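Local coordinates for endoglucanase (Bacillus akibai, PDB 1UWW), which hydrolyses internal beta-1,4-glucosidic linkages of cellulose and related glucans, the chain here being its family 28 carbohydrate-binding module, specific for non-crystalline cellulose, at residues R99-P113 against L163-F177. Residues are numbered along the deposited sequence; the frame is centred on the assembly and turned at random. Where two conformers were deposited one is given.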
loop_
_atom_site.group_PDB
_atom_site.type_symbol
_atom_site.label_atom_id
_atom_site.label_comp_id
_atom_site.label_asym_id
_atom_site.label_seq_id
_atom_site.Cartn_x
_atom_site.Cartn_y
_atom_site.Cartn_z
ATOM N N ARG A 99 -4.611 -5.760 -22.777
ATOM C CA ARG A 99 -3.878 -4.489 -22.764
ATOM C C ARG A 99 -3.174 -4.383 -21.403
ATOM O O ARG A 99 -3.798 -4.577 -20.345
ATOM C CB ARG A 99 -4.827 -3.289 -22.932
ATOM C CG ARG A 99 -4.139 -1.941 -22.825
ATOM C CD ARG A 99 -5.018 -0.783 -23.215
ATOM N NE ARG A 99 -6.240 -0.775 -22.407
ATOM C CZ ARG A 99 -7.468 -0.649 -22.884
ATOM N NH1 ARG A 99 -7.662 -0.429 -24.170
ATOM N NH2 ARG A 99 -8.510 -0.728 -22.105
ATOM N N ALA A 100 -1.889 -4.057 -21.427
ATOM C CA ALA A 100 -1.165 -3.678 -20.215
ATOM C C ALA A 100 0.126 -3.021 -20.639
ATOM O O ALA A 100 1.087 -3.716 -20.984
ATOM C CB ALA A 100 -0.906 -4.896 -19.309
ATOM N N THR A 101 0.111 -1.702 -20.725
ATOM C CA THR A 101 1.267 -0.952 -21.245
ATOM C C THR A 101 1.831 0.034 -20.257
ATOM O O THR A 101 2.923 0.560 -20.494
ATOM C CB THR A 101 0.930 -0.166 -22.552
ATOM O OG1 THR A 101 0.064 0.929 -22.281
ATOM C CG2 THR A 101 0.177 -1.033 -23.568
ATOM N N GLU A 102 1.139 0.290 -19.149
ATOM C CA GLU A 102 1.587 1.331 -18.211
ATOM C C GLU A 102 0.928 1.175 -16.846
ATOM O O GLU A 102 -0.055 0.455 -16.697
ATOM C CB GLU A 102 1.298 2.715 -18.773
ATOM C CG GLU A 102 -0.155 3.031 -18.970
ATOM C CD GLU A 102 -0.329 4.325 -19.757
ATOM O OE1 GLU A 102 0.704 4.920 -20.156
ATOM O OE2 GLU A 102 -1.475 4.751 -19.962
ATOM N N GLY A 103 1.464 1.877 -15.862
ATOM C CA GLY A 103 0.970 1.849 -14.517
ATOM C C GLY A 103 1.282 0.569 -13.761
ATOM O O GLY A 103 2.211 -0.172 -14.057
ATOM N N ALA A 104 0.462 0.355 -12.746
ATOM C CA ALA A 104 0.680 -0.704 -11.780
ATOM C C ALA A 104 -0.639 -1.081 -11.145
ATOM O O ALA A 104 -1.665 -0.425 -11.374
ATOM C CB ALA A 104 1.725 -0.265 -10.725
HETATM N N MSE A 105 -0.601 -2.136 -10.347
HETATM C CA MSE A 105 -1.746 -2.626 -9.587
HETATM C C MSE A 105 -1.258 -2.859 -8.154
HETATM O O MSE A 105 -0.233 -3.526 -7.991
HETATM C CB MSE A 105 -2.217 -3.943 -10.174
HETATM C CG MSE A 105 -3.372 -4.609 -9.429
HETATM SE SE MSE A 105 -3.856 -6.355 -10.147
HETATM C CE MSE A 105 -4.763 -5.708 -11.325
ATOM N N ASN A 106 -1.989 -2.354 -7.159
ATOM C CA ASN A 106 -1.688 -2.519 -5.744
ATOM C C ASN A 106 -2.656 -3.514 -5.150
ATOM O O ASN A 106 -3.881 -3.268 -5.160
ATOM C CB ASN A 106 -1.815 -1.194 -4.986
ATOM C CG ASN A 106 -0.617 -0.267 -5.158
ATOM O OD1 ASN A 106 -0.702 0.940 -4.807
ATOM N ND2 ASN A 106 0.471 -0.787 -5.642
ATOM N N ILE A 107 -2.129 -4.592 -4.584
ATOM C CA ILE A 107 -2.932 -5.616 -3.923
ATOM C C ILE A 107 -2.850 -5.411 -2.405
ATOM O O ILE A 107 -1.739 -5.380 -1.836
ATOM C CB ILE A 107 -2.442 -7.028 -4.320
ATOM C CG1 ILE A 107 -2.553 -7.188 -5.841
ATOM C CG2 ILE A 107 -3.253 -8.072 -3.592
ATOM C CD1 ILE A 107 -2.060 -8.506 -6.336
ATOM N N ASN A 108 -3.997 -5.248 -1.747
ATOM C CA ASN A 108 -4.075 -5.109 -0.304
ATOM C C ASN A 108 -4.938 -6.171 0.310
ATOM O O ASN A 108 -5.816 -6.743 -0.313
ATOM C CB ASN A 108 -4.622 -3.725 0.069
ATOM C CG ASN A 108 -3.593 -2.604 -0.134
ATOM O OD1 ASN A 108 -3.719 -1.837 -1.065
ATOM N ND2 ASN A 108 -2.519 -2.597 0.690
ATOM N N LEU A 109 -4.633 -6.482 1.558
ATOM C CA LEU A 109 -5.295 -7.544 2.297
ATOM C C LEU A 109 -5.878 -6.955 3.573
ATOM O O LEU A 109 -5.169 -6.315 4.353
ATOM C CB LEU A 109 -4.264 -8.608 2.632
ATOM C CG LEU A 109 -4.693 -9.784 3.495
ATOM C CD1 LEU A 109 -5.701 -10.650 2.798
ATOM C CD2 LEU A 109 -3.466 -10.651 3.886
ATOM N N VAL A 110 -7.158 -7.205 3.795
ATOM C CA VAL A 110 -7.927 -6.658 4.904
ATOM C C VAL A 110 -8.669 -7.790 5.586
ATOM O O VAL A 110 -9.128 -8.735 4.937
ATOM C CB VAL A 110 -8.937 -5.590 4.421
ATOM C CG1 VAL A 110 -9.841 -5.089 5.556
ATOM C CG2 VAL A 110 -8.195 -4.448 3.767
ATOM N N PHE A 111 -8.727 -7.755 6.913
ATOM C CA PHE A 111 -9.629 -8.581 7.690
ATOM C C PHE A 111 -10.586 -7.699 8.460
ATOM O O PHE A 111 -10.329 -6.510 8.667
ATOM C CB PHE A 111 -8.858 -9.460 8.691
ATOM C CG PHE A 111 -7.839 -10.351 8.059
ATOM C CD1 PHE A 111 -8.210 -11.507 7.389
ATOM C CD2 PHE A 111 -6.498 -10.043 8.122
ATOM C CE1 PHE A 111 -7.241 -12.321 6.812
ATOM C CE2 PHE A 111 -5.552 -10.867 7.549
ATOM C CZ PHE A 111 -5.938 -11.984 6.898
ATOM N N GLN A 112 -11.683 -8.269 8.903
ATOM C CA GLN A 112 -12.668 -7.497 9.659
ATOM C C GLN A 112 -13.031 -8.136 11.018
ATOM O O GLN A 112 -14.195 -8.490 11.255
ATOM C CB GLN A 112 -13.908 -7.300 8.785
ATOM C CG GLN A 112 -13.635 -6.658 7.440
ATOM C CD GLN A 112 -14.885 -6.075 6.843
ATOM O OE1 GLN A 112 -15.509 -6.682 5.987
ATOM N NE2 GLN A 112 -15.276 -4.906 7.324
ATOM N N PRO A 113 -12.067 -8.232 11.929
ATOM C CA PRO A 113 -12.331 -8.773 13.274
ATOM C C PRO A 113 -13.301 -7.863 14.051
ATOM O O PRO A 113 -13.000 -6.694 14.215
ATOM C CB PRO A 113 -10.960 -8.754 13.961
ATOM C CG PRO A 113 -10.132 -7.787 13.154
ATOM C CD PRO A 113 -10.676 -7.783 11.779
ATOM N N LEU A 163 -11.040 -13.405 12.740
ATOM C CA LEU A 163 -10.911 -12.390 11.709
ATOM C C LEU A 163 -12.195 -12.193 10.897
ATOM O O LEU A 163 -12.334 -11.160 10.226
ATOM C CB LEU A 163 -9.727 -12.746 10.802
ATOM C CG LEU A 163 -8.375 -12.835 11.528
ATOM C CD1 LEU A 163 -7.296 -13.397 10.593
ATOM C CD2 LEU A 163 -7.982 -11.482 12.076
ATOM N N ARG A 164 -13.107 -13.183 10.947
ATOM C CA ARG A 164 -14.434 -13.159 10.329
ATOM C C ARG A 164 -14.457 -13.294 8.808
ATOM O O ARG A 164 -15.092 -14.186 8.243
ATOM C CB ARG A 164 -15.248 -11.934 10.750
ATOM C CG ARG A 164 -16.747 -12.050 10.417
ATOM C CD ARG A 164 -17.516 -10.765 10.607
ATOM N NE ARG A 164 -17.160 -9.806 9.590
ATOM C CZ ARG A 164 -17.807 -8.667 9.359
ATOM N NH1 ARG A 164 -18.845 -8.325 10.120
ATOM N NH2 ARG A 164 -17.420 -7.870 8.383
ATOM N N ASN A 165 -13.797 -12.370 8.144
ATOM C CA ASN A 165 -13.690 -12.411 6.710
ATOM C C ASN A 165 -12.398 -11.761 6.250
ATOM O O ASN A 165 -11.851 -10.884 6.925
ATOM C CB ASN A 165 -14.939 -11.804 6.016
ATOM C CG ASN A 165 -15.118 -10.333 6.276
ATOM O OD1 ASN A 165 -15.367 -9.920 7.406
ATOM N ND2 ASN A 165 -15.006 -9.527 5.243
HETATM N N MSE A 166 -11.955 -12.187 5.075
HETATM C CA MSE A 166 -10.757 -11.714 4.439
HETATM C C MSE A 166 -11.144 -11.113 3.113
HETATM O O MSE A 166 -11.850 -11.723 2.302
HETATM C CB MSE A 166 -9.830 -12.896 4.215
HETATM C CG MSE A 166 -8.643 -12.649 3.301
HETATM SE SE MSE A 166 -7.354 -14.054 3.225
HETATM C CE MSE A 166 -8.481 -15.554 3.315
HETATM N N MSE A 167 -10.832 -9.846 2.892
HETATM C CA MSE A 167 -10.877 -9.322 1.471
HETATM C C MSE A 167 -9.515 -8.997 0.900
HETATM O O MSE A 167 -8.538 -8.656 1.622
HETATM C CB MSE A 167 -11.757 -8.029 1.305
HETATM C CG MSE A 167 -13.214 -8.183 2.034
HETATM SE SE MSE A 167 -14.125 -6.556 2.555
HETATM C CE MSE A 167 -13.337 -5.490 1.176
ATOM N N ILE A 168 -9.496 -9.085 -0.411
ATOM C CA ILE A 168 -8.309 -8.835 -1.216
ATOM C C ILE A 168 -8.730 -7.787 -2.216
ATOM O O ILE A 168 -9.671 -8.019 -3.002
ATOM C CB ILE A 168 -7.765 -10.107 -1.916
ATOM C CG1 ILE A 168 -7.513 -11.207 -0.878
ATOM C CG2 ILE A 168 -6.500 -9.778 -2.637
ATOM C CD1 ILE A 168 -7.092 -12.503 -1.470
ATOM N N ILE A 169 -8.051 -6.652 -2.198
ATOM C CA ILE A 169 -8.376 -5.493 -3.020
ATOM C C ILE A 169 -7.329 -5.352 -4.084
ATOM O O ILE A 169 -6.134 -5.344 -3.781
ATOM C CB ILE A 169 -8.431 -4.233 -2.136
ATOM C CG1 ILE A 169 -9.512 -4.387 -1.057
ATOM C CG2 ILE A 169 -8.750 -3.011 -3.017
ATOM C CD1 ILE A 169 -9.504 -3.342 0.013
ATOM N N PHE A 170 -7.746 -5.223 -5.341
ATOM C CA PHE A 170 -6.855 -5.148 -6.503
ATOM C C PHE A 170 -6.982 -3.755 -7.100
ATOM O O PHE A 170 -7.835 -3.515 -7.978
ATOM C CB PHE A 170 -7.213 -6.215 -7.531
ATOM C CG PHE A 170 -7.064 -7.619 -7.028
ATOM C CD1 PHE A 170 -8.073 -8.223 -6.323
ATOM C CD2 PHE A 170 -5.906 -8.352 -7.267
ATOM C CE1 PHE A 170 -7.981 -9.534 -5.888
ATOM C CE2 PHE A 170 -5.794 -9.664 -6.820
ATOM C CZ PHE A 170 -6.830 -10.246 -6.132
ATOM N N ALA A 171 -6.183 -2.808 -6.641
ATOM C CA ALA A 171 -6.387 -1.391 -6.973
ATOM C C ALA A 171 -5.524 -0.911 -8.133
ATOM O O ALA A 171 -4.365 -1.267 -8.269
ATOM C CB ALA A 171 -6.107 -0.546 -5.757
ATOM N N ASP A 172 -6.113 -0.060 -8.960
ATOM C CA ASP A 172 -5.461 0.581 -10.091
ATOM C C ASP A 172 -4.476 1.639 -9.626
ATOM O O ASP A 172 -4.805 2.469 -8.774
ATOM C CB ASP A 172 -6.564 1.239 -10.924
ATOM C CG ASP A 172 -6.099 1.762 -12.259
ATOM O OD1 ASP A 172 -5.013 1.438 -12.749
ATOM O OD2 ASP A 172 -6.873 2.551 -12.864
ATOM N N VAL A 173 -3.294 1.651 -10.224
ATOM C CA VAL A 173 -2.328 2.728 -10.061
ATOM C C VAL A 173 -1.977 3.249 -11.456
ATOM O O VAL A 173 -0.977 2.879 -12.050
ATOM C CB VAL A 173 -1.033 2.240 -9.369
ATOM C CG1 VAL A 173 -0.139 3.421 -9.047
ATOM C CG2 VAL A 173 -1.334 1.424 -8.101
ATOM N N GLU A 174 -2.843 4.120 -11.968
ATOM C CA GLU A 174 -2.628 4.777 -13.259
ATOM C C GLU A 174 -2.386 3.789 -14.430
ATOM O O GLU A 174 -1.571 4.041 -15.321
ATOM C CB GLU A 174 -1.467 5.794 -13.166
ATOM C CG GLU A 174 -1.739 6.987 -12.252
ATOM C CD GLU A 174 -0.540 7.941 -12.089
ATOM O OE1 GLU A 174 0.530 7.754 -12.739
ATOM O OE2 GLU A 174 -0.656 8.892 -11.290
ATOM N N SER A 175 -3.070 2.648 -14.408
ATOM C CA SER A 175 -2.802 1.594 -15.401
ATOM C C SER A 175 -3.865 1.586 -16.482
ATOM O O SER A 175 -4.906 2.212 -16.348
ATOM C CB SER A 175 -2.772 0.209 -14.766
ATOM O OG SER A 175 -4.077 -0.308 -14.628
ATOM N N ASP A 176 -3.577 0.850 -17.555
ATOM C CA ASP A 176 -4.551 0.602 -18.610
ATOM C C ASP A 176 -4.883 -0.875 -18.707
ATOM O O ASP A 176 -5.335 -1.368 -19.756
ATOM C CB ASP A 176 -4.058 1.188 -19.932
ATOM C CG ASP A 176 -2.800 0.563 -20.438
ATOM O OD1 ASP A 176 -2.147 -0.279 -19.766
ATOM O OD2 ASP A 176 -2.355 0.878 -21.588
ATOM N N PHE A 177 -4.693 -1.604 -17.614
ATOM C CA PHE A 177 -4.922 -3.029 -17.642
ATOM C C PHE A 177 -6.338 -3.400 -18.092
ATOM O O PHE A 177 -7.337 -2.875 -17.596
ATOM C CB PHE A 177 -4.681 -3.672 -16.248
ATOM C CG PHE A 177 -4.958 -5.150 -16.266
ATOM C CD1 PHE A 177 -4.021 -6.042 -16.737
ATOM C CD2 PHE A 177 -6.185 -5.638 -15.903
ATOM C CE1 PHE A 177 -4.295 -7.401 -16.818
ATOM C CE2 PHE A 177 -6.468 -6.999 -15.991
ATOM C CZ PHE A 177 -5.532 -7.867 -16.433
HETATM O O HOH W 1 -8.713 -1.033 -19.282
HETATM O O HOH W 2 -2.608 3.445 -22.175
HETATM O O HOH W 3 -3.106 4.533 -17.820
#
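D176 reaches into the loop ahead of strand 104-111, where it holds R99 through its backbone and T101 through its carboxylate. Its CB packs against R99, 3.8 Å from NE, while its backbone O accepts a hydrogen bond from R99 NE (2.9 Å), in the guanidinium plane and on a carbonyl lone pair. With chi1 at 63°, CG sits between the backbone N and the carbonyl carbon, which presents the carboxylate to T101. OD1 accepts the T101 backbone N-H almost straight (176°) through its syn lone pair, and a weak bond from E102 N. D176 OD2 accepts a short hydrogen bond from T101 OG1 (2.5 Å), also on the syn side but out of the carboxylate plane; a water bridges OD2 to E102 OE2, probably easing the meeting of two acids.

Beyond this loop, strands 104-111 and 165-173 run antiparallel as neighbours in one sheet of the beta-sandwich of this carbohydrate-binding module, with four hydrogen-bonded pairs from A104-V173 to V110-M167. Toward the other sheet lie M105, I107, L109 and F111 with F170, I168 and M166. I107 CG1 and CD1 lie alongside F170; the selenium of selenomethionine M105 comes to the edge of the same ring in a Met-aromatic contact, and F93 and W55 continue this aromatic cluster.

At the far end L163 CD1 sits over the centre of one face of F111, a CH-pi contact 3.9 Å from the centroid. At the same end of the strand pair, N165 ND2 donates to a lone pair of Q112 OE1 at 3.0 Å. With OD1 held side-on by R164 NE and NH2, and ND2 by Q112 and D75, the N165 amide is fixed in rotation; Q112 NE2 reaches Y118 O.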